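Local coordinates for methylxanthine N1-demethylase NdmA (Pseudomonas putida, PDB 6ICN), which catalyses the NADH-dependent N1-demethylation of caffeine to theobromine and formaldehyde, the first step of caffeine degradation, as a Rieske non-heme iron oxygenase, at residues A[64-77]-A[129-143]. Numbering follows the deposited sequence.
Sequences LVVAKLGDEYVAMR and VDRFDCEERYGLIWI
R77 and D130 run alongside each other in the same direction: R77 NH2 meets D130 OD2 at 3.1 Å in a salt bridge. The oxygen lies at the edge of the guanidinium, close to its plane, and offers its anti lone pair, while the two flat groups stand 76° apart. R77 CG is anti to the backbone N (chi1 -170°) and the chain bends at chi3, which turns the guanidinium back toward D130 and sets NH2 3.6 Å from F132 CZ, at the ring's edge. NH1 pairs with E62, so two carboxylates hold this group; a leucine in its place would probably leave D130 and E62 without the cation they share.

Strands 72-77 and 131-137 run antiparallel here, but direct bonding is limited to this end: R77 N donates to D130 O and F132 N to A75 O (2.9 Å). Further along they diverge, and one water bridges A75 N and F132 O.

On the face carrying A75 and F132, side chains of both hairpins interlock. L64 reaches I143 tip to tip, CD1 to CD1, and its side chain crosses that of F132 at about a right angle, L64 CD2 3.7 Å from F132 CE2. I143 CD1 also presses on A75 CB (3.6 Å), where C134 CB packs too, its SG near Y73 CB. I141 CD1 sits over one face of the Y73 ring, 3.9 Å from its centroid and 14° off the normal, a CH-pi contact; K68 CD lies against the opposite face, toward the rim. Helix 41-47 adds L44 against V66 and Y73.

M76 SD touches V129 CG2 at 3.6 Å; the V129 side chain lies about 8 Å from the [2Fe-2S] cluster. With just two direct backbone bonds, both near R77, the joining of these Rieske-domain hairpins rests largely on apolar side chains and a bridging water, with the salt bridge at the partly exposed end.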
ATOM      1  N   LEU A  64       5.037 -24.222  18.658  1.00 14.26           N
ATOM      2  CA  LEU A  64       4.553 -24.479  20.005  1.00 16.17           C
ATOM      3  C   LEU A  64       3.432 -23.515  20.361  1.00 16.07           C
ATOM      4  O   LEU A  64       3.236 -22.489  19.703  1.00 16.18           O
ATOM      5  CB  LEU A  64       5.695 -24.330  21.013  1.00 15.34           C
ATOM      6  CG  LEU A  64       6.999 -25.068  20.698  1.00 17.43           C
ATOM      7  CD1 LEU A  64       8.080 -24.727  21.710  1.00 21.10           C
ATOM      8  CD2 LEU A  64       6.759 -26.574  20.608  1.00 20.45           C
ATOM      9  N   VAL A  65       2.695 -23.841  21.420  1.00 15.31           N
ATOM     10  CA  VAL A  65       1.680 -22.945  21.960  1.00 15.01           C
ATOM     11  C   VAL A  65       1.904 -22.813  23.460  1.00 16.70           C
ATOM     12  O   VAL A  65       2.182 -23.809  24.144  1.00 15.88           O
ATOM     13  CB  VAL A  65       0.260 -23.457  21.630  1.00 15.05           C
ATOM     14  CG1 VAL A  65       0.053 -24.893  22.170  1.00 17.09           C
ATOM     15  CG2 VAL A  65      -0.801 -22.499  22.150  1.00 15.48           C
ATOM     16  N   VAL A  66       1.805 -21.586  23.963  1.00 14.17           N
ATOM     17  CA  VAL A  66       1.941 -21.284  25.386  1.00 14.17           C
ATOM     18  C   VAL A  66       0.595 -20.807  25.908  1.00 16.47           C
ATOM     19  O   VAL A  66      -0.104 -20.035  25.236  1.00 15.32           O
ATOM     20  CB  VAL A  66       3.023 -20.220  25.639  1.00 14.76           C
ATOM     21  CG1 VAL A  66       3.041 -19.791  27.100  1.00 18.10           C
ATOM     22  CG2 VAL A  66       4.410 -20.765  25.248  1.00 17.25           C
ATOM     23  N   ALA A  67       0.239 -21.245  27.121  1.00 15.19           N
ATOM     24  CA  ALA A  67      -1.004 -20.809  27.749  1.00 15.45           C
ATOM     25  C   ALA A  67      -0.820 -20.811  29.258  1.00 16.90           C
ATOM     26  O   ALA A  67      -0.006 -21.578  29.795  1.00 17.68           O
ATOM     27  CB  ALA A  67      -2.192 -21.705  27.365  1.00 16.59           C
ATOM     28  N   LYS A  68      -1.592 -19.963  29.939  1.00 15.25           N
ATOM     29  CA  LYS A  68      -1.635 -19.957  31.401  1.00 14.92           C
ATOM     30  C   LYS A  68      -2.801 -20.834  31.843  1.00 16.46           C
ATOM     31  O   LYS A  68      -3.967 -20.460  31.690  1.00 16.97           O
ATOM     32  CB  LYS A  68      -1.759 -18.529  31.926  1.00 18.36           C
ATOM     33  CG  LYS A  68      -1.856 -18.465  33.454  1.00 24.76           C
ATOM     34  CD  LYS A  68      -0.593 -17.935  34.065  1.00 30.40           C
ATOM     35  CE  LYS A  68      -0.615 -18.042  35.588  1.00 30.04           C
ATOM     36  NZ  LYS A  68      -1.673 -17.220  36.207  1.00 35.39           N
ATOM     37  N   LEU A  69      -2.491 -22.028  32.344  1.00 16.15           N
ATOM     38  CA  LEU A  69      -3.491 -23.019  32.743  1.00 17.43           C
ATOM     39  C   LEU A  69      -3.469 -23.091  34.267  1.00 21.84           C
ATOM     40  O   LEU A  69      -2.547 -23.669  34.855  1.00 20.63           O
ATOM     41  CB  LEU A  69      -3.199 -24.382  32.124  1.00 18.99           C
ATOM     42  CG  LEU A  69      -3.158 -24.404  30.596  1.00 18.29           C
ATOM     43  CD1 LEU A  69      -3.013 -25.857  30.121  1.00 20.72           C
ATOM     44  CD2 LEU A  69      -4.432 -23.772  30.006  1.00 18.69           C
ATOM     45  N   GLY A  70      -4.466 -22.482  34.899  1.00 21.91           N
ATOM     46  CA  GLY A  70      -4.418 -22.372  36.348  1.00 25.34           C
ATOM     47  C   GLY A  70      -3.241 -21.509  36.738  1.00 24.92           C
ATOM     48  O   GLY A  70      -3.041 -20.421  36.192  1.00 26.14           O
ATOM     49  N   ASP A  71      -2.410 -22.008  37.652  1.00 21.14           N
ATOM     50  CA  ASP A  71      -1.278 -21.242  38.147  1.00 22.27           C
ATOM     51  C   ASP A  71       0.008 -21.498  37.362  1.00 24.77           C
ATOM     52  O   ASP A  71       1.067 -21.002  37.753  1.00 30.24           O
ATOM     53  CB  ASP A  71      -1.056 -21.550  39.634  1.00 27.43           C
ATOM     54  CG  ASP A  71      -2.103 -20.907  40.523  1.00 38.05           C
ATOM     55  OD1 ASP A  71      -2.519 -19.765  40.221  1.00 47.01           O
ATOM     56  OD2 ASP A  71      -2.510 -21.537  41.524  1.00 48.38           O
ATOM     57  N   GLU A  72      -0.066 -22.237  36.262  1.00 21.27           N
ATOM     58  CA  GLU A  72       1.105 -22.749  35.571  1.00 21.43           C
ATOM     59  C   GLU A  72       1.145 -22.203  34.150  1.00 19.22           C
ATOM     60  O   GLU A  72       0.123 -22.181  33.468  1.00 20.19           O
ATOM     61  CB  GLU A  72       1.070 -24.288  35.533  1.00 24.81           C
ATOM     62  CG  GLU A  72       2.281 -24.944  34.902  1.00 31.33           C
ATOM     63  CD  GLU A  72       2.240 -26.477  34.943  1.00 32.99           C
ATOM     64  OE1 GLU A  72       3.066 -27.102  34.227  1.00 34.92           O
ATOM     65  OE2 GLU A  72       1.391 -27.043  35.680  1.00 34.09           O
ATOM     66  N   TYR A  73       2.336 -21.806  33.702  1.00 16.21           N
ATOM     67  CA  TYR A  73       2.574 -21.607  32.274  1.00 17.88           C
ATOM     68  C   TYR A  73       2.943 -22.937  31.624  1.00 20.01           C
ATOM     69  O   TYR A  73       3.870 -23.633  32.078  1.00 18.96           O
ATOM     70  CB  TYR A  73       3.682 -20.570  32.048  1.00 19.26           C
ATOM     71  CG  TYR A  73       3.296 -19.191  32.536  1.00 18.13           C
ATOM     72  CD1 TYR A  73       2.443 -18.377  31.790  1.00 19.67           C
ATOM     73  CD2 TYR A  73       3.754 -18.713  33.758  1.00 20.67           C
ATOM     74  CE1 TYR A  73       2.089 -17.121  32.244  1.00 18.10           C
ATOM     75  CE2 TYR A  73       3.393 -17.457  34.224  1.00 23.08           C
ATOM     76  CZ  TYR A  73       2.561 -16.666  33.456  1.00 20.12           C
ATOM     77  OH  TYR A  73       2.205 -15.430  33.923  1.00 23.94           O
ATOM     78  N   VAL A  74       2.216 -23.292  30.566  1.00 16.97           N
ATOM     79  CA  VAL A  74       2.342 -24.581  29.896  1.00 14.85           C
ATOM     80  C   VAL A  74       2.697 -24.359  28.436  1.00 17.34           C
ATOM     81  O   VAL A  74       2.144 -23.458  27.788  1.00 17.66           O
ATOM     82  CB  VAL A  74       1.043 -25.404  30.014  1.00 16.95           C
ATOM     83  CG1 VAL A  74       1.142 -26.704  29.237  1.00 18.67           C
ATOM     84  CG2 VAL A  74       0.715 -25.671  31.493  1.00 19.77           C
ATOM     85  N   ALA A  75       3.610 -25.189  27.925  1.00 15.67           N
ATOM     86  CA  ALA A  75       3.974 -25.221  26.508  1.00 14.18           C
ATOM     87  C   ALA A  75       3.661 -26.595  25.918  1.00 16.18           C
ATOM     88  O   ALA A  75       4.079 -27.626  26.469  1.00 17.21           O
ATOM     89  CB  ALA A  75       5.461 -24.878  26.327  1.00 16.04           C
ATOM     90  N   MET A  76       2.919 -26.613  24.809  1.00 14.64           N
ATOM     91  CA  MET A  76       2.580 -27.845  24.093  1.00 14.74           C
ATOM     92  C   MET A  76       2.944 -27.666  22.627  1.00 15.51           C
ATOM     93  O   MET A  76       3.075 -26.541  22.144  1.00 15.82           O
ATOM     94  CB  MET A  76       1.078 -28.186  24.179  1.00 18.69           C
ATOM     95  CG  MET A  76       0.517 -28.363  25.559  1.00 23.73           C
ATOM     96  SD  MET A  76      -1.238 -28.736  25.391  1.00 21.21           S
ATOM     97  CE  MET A  76      -1.805 -28.124  26.979  1.00 25.59           C
ATOM     98  N   ARG A  77       3.093 -28.775  21.905  1.00 15.62           N
ATOM     99  CA  ARG A  77       3.146 -28.645  20.449  1.00 16.17           C
ATOM    100  C   ARG A  77       1.846 -28.037  19.935  1.00 15.27           C
ATOM    101  O   ARG A  77       0.748 -28.419  20.356  1.00 16.08           O
ATOM    102  CB  ARG A  77       3.376 -29.997  19.789  1.00 19.87           C
ATOM    103  CG  ARG A  77       3.675 -29.865  18.302  1.00 22.55           C
ATOM    104  CD  ARG A  77       4.132 -31.200  17.707  1.00 31.04           C
ATOM    105  NE  ARG A  77       5.106 -31.899  18.547  1.00 34.04           N
ATOM    106  CZ  ARG A  77       6.412 -31.677  18.498  1.00 34.86           C
ATOM    107  NH1 ARG A  77       6.905 -30.775  17.667  1.00 34.07           N
ATOM    108  NH2 ARG A  77       7.224 -32.350  19.275  1.00 32.84           N
ATOM    109  N   VAL A 129      -0.884 -34.587  23.301  1.00 16.91           N
ATOM    110  CA  VAL A 129       0.128 -33.857  22.546  1.00 19.29           C
ATOM    111  C   VAL A 129       1.362 -33.697  23.422  1.00 18.48           C
ATOM    112  O   VAL A 129       1.274 -33.721  24.654  1.00 19.48           O
ATOM    113  CB  VAL A 129      -0.405 -32.481  22.070  1.00 18.90           C
ATOM    114  CG1 VAL A 129      -1.656 -32.662  21.217  1.00 18.83           C
ATOM    115  CG2 VAL A 129      -0.696 -31.591  23.257  1.00 19.61           C
ATOM    116  N   ASP A 130       2.525 -33.532  22.783  1.00 17.66           N
ATOM    117  CA  ASP A 130       3.766 -33.361  23.536  1.00 19.83           C
ATOM    118  C   ASP A 130       3.734 -32.053  24.312  1.00 19.89           C
ATOM    119  O   ASP A 130       3.265 -31.031  23.806  1.00 19.84           O
ATOM    120  CB  ASP A 130       4.988 -33.345  22.611  1.00 22.44           C
ATOM    121  CG  ASP A 130       5.272 -34.687  21.969  1.00 28.95           C
ATOM    122  OD1 ASP A 130       4.848 -35.736  22.499  1.00 26.11           O
ATOM    123  OD2 ASP A 130       5.940 -34.680  20.920  1.00 25.70           O
ATOM    124  N   ARG A 131       4.210 -32.089  25.556  1.00 19.08           N
ATOM    125  CA  ARG A 131       4.399 -30.877  26.331  1.00 18.80           C
ATOM    126  C   ARG A 131       5.871 -30.742  26.696  1.00 18.08           C
ATOM    127  O   ARG A 131       6.646 -31.701  26.611  1.00 19.94           O
ATOM    128  CB  ARG A 131       3.505 -30.842  27.587  1.00 24.78           C
ATOM    129  CG  ARG A 131       3.716 -31.950  28.596  1.00 29.72           C
ATOM    130  CD  ARG A 131       4.427 -31.411  29.832  1.00 34.39           C
ATOM    131  NE  ARG A 131       5.830 -31.792  29.808  1.00 38.74           N
ATOM    132  CZ  ARG A 131       6.803 -31.200  30.499  1.00 32.29           C
ATOM    133  NH1 ARG A 131       6.560 -30.157  31.292  1.00 31.12           N
ATOM    134  NH2 ARG A 131       8.041 -31.657  30.375  1.00 37.15           N
ATOM    135  N   PHE A 132       6.257 -29.524  27.056  1.00 16.98           N
ATOM    136  CA  PHE A 132       7.657 -29.180  27.248  1.00 17.54           C
ATOM    137  C   PHE A 132       7.809 -28.353  28.508  1.00 16.44           C
ATOM    138  O   PHE A 132       6.930 -27.554  28.858  1.00 17.58           O
ATOM    139  CB  PHE A 132       8.211 -28.382  26.047  1.00 17.49           C
ATOM    140  CG  PHE A 132       8.034 -29.091  24.751  1.00 16.05           C
ATOM    141  CD1 PHE A 132       8.959 -30.042  24.334  1.00 20.12           C
ATOM    142  CD2 PHE A 132       6.901 -28.877  23.977  1.00 18.75           C
ATOM    143  CE1 PHE A 132       8.776 -30.726  23.148  1.00 18.97           C
ATOM    144  CE2 PHE A 132       6.704 -29.567  22.805  1.00 19.76           C
ATOM    145  CZ  PHE A 132       7.653 -30.493  22.381  1.00 23.26           C
ATOM    146  N   ASP A 133       8.950 -28.540  29.175  1.00 19.16           N
ATOM    147  CA  ASP A 133       9.294 -27.712  30.320  1.00 18.95           C
ATOM    148  C   ASP A 133       9.150 -26.236  29.971  1.00 19.27           C
ATOM    149  O   ASP A 133       9.692 -25.763  28.960  1.00 17.63           O
ATOM    150  CB  ASP A 133      10.724 -28.015  30.791  1.00 20.80           C
ATOM    151  CG  ASP A 133      10.791 -29.254  31.694  1.00 24.92           C
ATOM    152  OD1 ASP A 133       9.874 -30.096  31.621  1.00 23.52           O
ATOM    153  OD2 ASP A 133      11.762 -29.378  32.472  1.00 27.55           O
ATOM    154  N   CYS A 134       8.387 -25.526  30.798  1.00 16.11           N
ATOM    155  CA  CYS A 134       8.002 -24.142  30.530  1.00 17.50           C
ATOM    156  C   CYS A 134       7.911 -23.397  31.852  1.00 18.47           C
ATOM    157  O   CYS A 134       7.195 -23.844  32.754  1.00 19.50           O
ATOM    158  CB  CYS A 134       6.651 -24.091  29.809  1.00 16.67           C
ATOM    159  SG  CYS A 134       6.145 -22.408  29.363  1.00 18.02           S
ATOM    160  N   GLU A 135       8.617 -22.272  31.967  1.00 16.92           N
ATOM    161  CA  GLU A 135       8.635 -21.472  33.189  1.00 18.95           C
ATOM    162  C   GLU A 135       8.695 -19.987  32.867  1.00 18.67           C
ATOM    163  O   GLU A 135       9.352 -19.569  31.903  1.00 19.45           O
ATOM    164  CB  GLU A 135       9.851 -21.776  34.085  1.00 22.87           C
ATOM    165  CG  GLU A 135       9.923 -23.199  34.566  1.00 25.64           C
ATOM    166  CD  GLU A 135       8.945 -23.473  35.689  1.00 32.78           C
ATOM    167  OE1 GLU A 135       8.558 -22.509  36.398  1.00 36.38           O
ATOM    168  OE2 GLU A 135       8.563 -24.651  35.854  1.00 35.98           O
ATOM    169  N   GLU A 136       8.046 -19.188  33.715  1.00 19.10           N
ATOM    170  CA  GLU A 136       8.253 -17.746  33.723  1.00 17.59           C
ATOM    171  C   GLU A 136       9.435 -17.392  34.618  1.00 20.87           C
ATOM    172  O   GLU A 136       9.596 -17.946  35.714  1.00 21.99           O
ATOM    173  CB  GLU A 136       7.001 -17.002  34.205  1.00 18.58           C
ATOM    174  CG  GLU A 136       7.145 -15.467  34.241  1.00 20.21           C
ATOM    175  CD  GLU A 136       7.851 -14.917  35.500  1.00 22.35           C
ATOM    176  OE1 GLU A 136       8.589 -13.912  35.408  1.00 20.95           O
ATOM    177  OE2 GLU A 136       7.656 -15.474  36.604  1.00 21.93           O
ATOM    178  N   ARG A 137      10.272 -16.480  34.136  1.00 18.72           N
ATOM    179  CA  ARG A 137      11.319 -15.885  34.956  1.00 17.56           C
ATOM    180  C   ARG A 137      11.686 -14.537  34.353  1.00 18.92           C
ATOM    181  O   ARG A 137      11.827 -14.421  33.130  1.00 18.37           O
ATOM    182  CB  ARG A 137      12.562 -16.792  35.065  1.00 20.59           C
ATOM    183  CG  ARG A 137      13.483 -16.356  36.222  1.00 23.79           C
ATOM    184  CD  ARG A 137      14.495 -17.432  36.651  1.00 31.01           C
ATOM    185  NE  ARG A 137      13.857 -18.650  37.151  1.00 32.37           N
ATOM    186  CZ  ARG A 137      14.522 -19.762  37.452  1.00 33.78           C
ATOM    187  NH1 ARG A 137      15.842 -19.792  37.326  1.00 32.20           N
ATOM    188  NH2 ARG A 137      13.875 -20.835  37.883  1.00 36.83           N
ATOM    189  N   TYR A 138      11.814 -13.522  35.209  1.00 18.15           N
ATOM    190  CA  TYR A 138      12.204 -12.165  34.810  1.00 19.27           C
ATOM    191  C   TYR A 138      11.189 -11.504  33.899  1.00 17.76           C
ATOM    192  O   TYR A 138      11.515 -10.508  33.245  1.00 18.65           O
ATOM    193  CB  TYR A 138      13.568 -12.126  34.105  1.00 18.02           C
ATOM    194  CG  TYR A 138      14.630 -12.977  34.744  1.00 20.36           C
ATOM    195  CD1 TYR A 138      14.872 -12.914  36.113  1.00 21.02           C
ATOM    196  CD2 TYR A 138      15.389 -13.851  33.975  1.00 20.02           C
ATOM    197  CE1 TYR A 138      15.864 -13.691  36.701  1.00 20.99           C
ATOM    198  CE2 TYR A 138      16.383 -14.633  34.556  1.00 21.02           C
ATOM    199  CZ  TYR A 138      16.600 -14.551  35.918  1.00 24.19           C
ATOM    200  OH  TYR A 138      17.580 -15.312  36.507  1.00 27.66           O
ATOM    201  N   GLY A 139       9.953 -12.007  33.834  1.00 17.38           N
ATOM    202  CA  GLY A 139       8.992 -11.417  32.920  1.00 18.66           C
ATOM    203  C   GLY A 139       9.027 -12.000  31.521  1.00 18.41           C
ATOM    204  O   GLY A 139       8.336 -11.484  30.622  1.00 17.20           O
ATOM    205  N   LEU A 140       9.829 -13.030  31.301  1.00 17.62           N
ATOM    206  CA  LEU A 140       9.831 -13.777  30.054  1.00 15.87           C
ATOM    207  C   LEU A 140       9.323 -15.190  30.305  1.00 15.39           C
ATOM    208  O   LEU A 140       9.376 -15.705  31.427  1.00 18.06           O
ATOM    209  CB  LEU A 140      11.239 -13.840  29.441  1.00 17.19           C
ATOM    210  CG  LEU A 140      12.027 -12.526  29.293  1.00 15.58           C
ATOM    211  CD1 LEU A 140      13.404 -12.752  28.653  1.00 16.57           C
ATOM    212  CD2 LEU A 140      11.247 -11.478  28.524  1.00 18.11           C
ATOM    213  N   ILE A 141       8.877 -15.827  29.233  1.00 15.85           N
ATOM    214  CA  ILE A 141       8.470 -17.231  29.244  1.00 15.21           C
ATOM    215  C   ILE A 141       9.576 -18.032  28.578  1.00 16.27           C
ATOM    216  O   ILE A 141       9.974 -17.721  27.441  1.00 17.67           O
ATOM    217  CB  ILE A 141       7.133 -17.440  28.508  1.00 17.27           C
ATOM    218  CG1 ILE A 141       6.021 -16.620  29.152  1.00 21.26           C
ATOM    219  CG2 ILE A 141       6.785 -18.928  28.446  1.00 19.69           C
ATOM    220  CD1 ILE A 141       5.771 -16.983  30.575  1.00 22.77           C
ATOM    221  N   TRP A 142      10.067 -19.067  29.277  1.00 15.38           N
ATOM    222  CA  TRP A 142      11.198 -19.874  28.836  1.00 15.25           C
ATOM    223  C   TRP A 142      10.760 -21.307  28.567  1.00 15.53           C
ATOM    224  O   TRP A 142       9.950 -21.864  29.311  1.00 17.60           O
ATOM    225  CB  TRP A 142      12.294 -19.897  29.905  1.00 17.07           C
ATOM    226  CG  TRP A 142      12.777 -18.564  30.336  1.00 16.06           C
ATOM    227  CD1 TRP A 142      12.167 -17.701  31.217  1.00 15.23           C
ATOM    228  CD2 TRP A 142      13.995 -17.933  29.931  1.00 16.21           C
ATOM    229  NE1 TRP A 142      12.939 -16.568  31.369  1.00 16.03           N
ATOM    230  CE2 TRP A 142      14.054 -16.681  30.579  1.00 16.28           C
ATOM    231  CE3 TRP A 142      15.024 -18.286  29.040  1.00 16.90           C
ATOM    232  CZ2 TRP A 142      15.123 -15.800  30.412  1.00 16.24           C
ATOM    233  CZ3 TRP A 142      16.079 -17.417  28.877  1.00 16.31           C
ATOM    234  CH2 TRP A 142      16.121 -16.184  29.554  1.00 16.76           C
ATOM    235  N   ILE A 143      11.295 -21.915  27.506  1.00 15.11           N
ATOM    236  CA  ILE A 143      10.974 -23.289  27.139  1.00 14.46           C
ATOM    237  C   ILE A 143      12.259 -24.089  26.950  1.00 17.38           C
ATOM    238  O   ILE A 143      13.214 -23.610  26.331  1.00 16.13           O
ATOM    239  CB  ILE A 143      10.111 -23.356  25.859  1.00 14.10           C
ATOM    240  CG1 ILE A 143       8.724 -22.773  26.135  1.00 15.66           C
ATOM    241  CG2 ILE A 143       9.974 -24.804  25.365  1.00 14.62           C
ATOM    242  CD1 ILE A 143       7.864 -22.694  24.868  1.00 15.90           C
TER
HETATM  243  O   HOH W   1       3.332 -29.007  31.627  1.00 29.62           O
HETATM  244  O   HOH W   2       4.655 -26.974  30.223  1.00 20.48           O
HETATM  245  O   HOH W   3       2.655 -33.752  19.854  1.00 20.97           O